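Local structure of MXIH (Shigella flexneri, 2CA5) at residues E29-L34 with Y50-L54. The protein forms the needle of the Shigella type III secretion system, the probable conduit through which virulence proteins are exported toward host cells. Residues are numbered along the deposited sequence.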
# COMPACT_ATOMS: atom_id res chain seq x y z
N GLU A 29 7.75 7.34 4.03
CA GLU A 29 8.37 6.10 4.47
C GLU A 29 9.03 5.39 3.28
O GLU A 29 10.12 4.83 3.40
CB GLU A 29 7.34 5.16 5.11
CG GLU A 29 6.78 5.66 6.44
CD GLU A 29 5.71 4.75 7.00
OE1 GLU A 29 5.46 3.69 6.39
OE2 GLU A 29 5.11 5.09 8.04
N LEU A 30 8.37 5.46 2.13
CA LEU A 30 8.91 4.88 0.90
C LEU A 30 10.19 5.60 0.49
O LEU A 30 11.19 4.98 0.12
CB LEU A 30 7.85 4.94 -0.21
CG LEU A 30 8.14 4.21 -1.53
CD1 LEU A 30 8.13 2.71 -1.34
CD2 LEU A 30 7.14 4.61 -2.62
N THR A 31 10.19 6.93 0.59
CA THR A 31 11.37 7.72 0.24
C THR A 31 12.57 7.38 1.13
O THR A 31 13.70 7.29 0.65
CB THR A 31 11.08 9.24 0.28
OG1 THR A 31 10.05 9.55 -0.65
CG2 THR A 31 12.33 10.01 -0.10
N LEU A 32 12.33 7.20 2.42
CA LEU A 32 13.41 6.88 3.35
C LEU A 32 13.92 5.46 3.10
O LEU A 32 15.12 5.19 3.23
CB LEU A 32 12.94 7.03 4.81
CG LEU A 32 12.67 8.47 5.28
CD1 LEU A 32 12.62 8.55 6.80
CD2 LEU A 32 13.71 9.44 4.75
N ALA A 33 13.03 4.56 2.70
CA ALA A 33 13.45 3.20 2.38
C ALA A 33 14.31 3.22 1.11
O ALA A 33 15.30 2.50 1.00
CB ALA A 33 12.23 2.29 2.21
N LEU A 34 13.93 4.06 0.16
CA LEU A 34 14.70 4.17 -1.08
C LEU A 34 16.08 4.73 -0.76
O LEU A 34 17.09 4.28 -1.30
CB LEU A 34 13.98 5.08 -2.09
CG LEU A 34 14.61 5.18 -3.49
CD1 LEU A 34 14.59 3.82 -4.22
CD2 LEU A 34 13.92 6.25 -4.33
N TYR A 50 12.40 -2.11 0.89
CA TYR A 50 11.85 -1.16 -0.07
C TYR A 50 10.70 -1.80 -0.84
O TYR A 50 9.65 -1.19 -1.03
CB TYR A 50 12.93 -0.63 -1.04
CG TYR A 50 12.32 0.29 -2.07
CD1 TYR A 50 11.89 1.56 -1.72
CD2 TYR A 50 12.04 -0.16 -3.36
CE1 TYR A 50 11.27 2.38 -2.64
CE2 TYR A 50 11.39 0.65 -4.29
CZ TYR A 50 11.01 1.92 -3.91
OH TYR A 50 10.36 2.74 -4.80
N GLN A 51 10.90 -3.05 -1.25
CA GLN A 51 9.87 -3.80 -1.97
C GLN A 51 8.62 -3.89 -1.11
O GLN A 51 7.51 -3.72 -1.59
CB GLN A 51 10.35 -5.23 -2.30
CG GLN A 51 11.38 -5.31 -3.42
CD GLN A 51 12.03 -6.69 -3.53
OE1 GLN A 51 12.00 -7.49 -2.59
NE2 GLN A 51 12.65 -6.96 -4.66
N SER A 52 8.81 -4.22 0.16
CA SER A 52 7.68 -4.36 1.06
C SER A 52 6.93 -3.03 1.23
O SER A 52 5.70 -2.98 1.21
CB SER A 52 8.14 -4.92 2.42
OG SER A 52 7.13 -4.78 3.40
N LYS A 53 7.68 -1.94 1.35
CA LYS A 53 7.04 -0.64 1.48
C LYS A 53 6.29 -0.26 0.21
O LYS A 53 5.19 0.30 0.27
CB LYS A 53 8.07 0.44 1.85
CG LYS A 53 7.45 1.79 2.14
CD LYS A 53 6.47 1.73 3.31
CE LYS A 53 7.14 1.28 4.60
NZ LYS A 53 6.22 1.38 5.77
N LEU A 54 6.87 -0.57 -0.95
CA LEU A 54 6.22 -0.24 -2.20
C LEU A 54 4.92 -1.05 -2.33
O LEU A 54 3.89 -0.52 -2.74
CB LEU A 54 7.15 -0.49 -3.40
CG LEU A 54 6.54 -0.20 -4.77
CD1 LEU A 54 6.23 1.30 -4.90
CD2 LEU A 54 7.51 -0.66 -5.88
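A short salt bridge ties the two arms of this helical hairpin together: Lys53 NZ donates a hydrogen bond to Glu29 OE1 at 2.5 Å. The ammonium group also has a long, weak ion pair with Glu56, and the Glu29 side chain lies about 3 Å from a bound sodium ion. The bent aliphatic part of Lys53 (chi2 and chi3 both p) packs on Leu30; Lys53 CG lies 3.6 Å from Leu30 CA. The principle is a familiar one, a polar pair flanking an apolar seam. Leu30 CD1 packs against both Tyr50 and Leu54, 3.4 Å from Tyr50 CE1 and 3.9 Å from Leu54 CB. The tyrosine ring has Ala33 CB at its edge and Leu34 CD1 over one face, a CH-pi contact 4.2 Å from the centroid. Small Ala33 faces the partner directly, and its CA comes within 5.3 Å of Tyr50 CA. The segment axes, 9.2 Å apart at 162°, show the pairing of an antiparallel alpha-helical hairpin. Tyr50 and Lys53 extend the seam to Leu37 and Leu26, joining helix 22-39 to the longer helix 44-79.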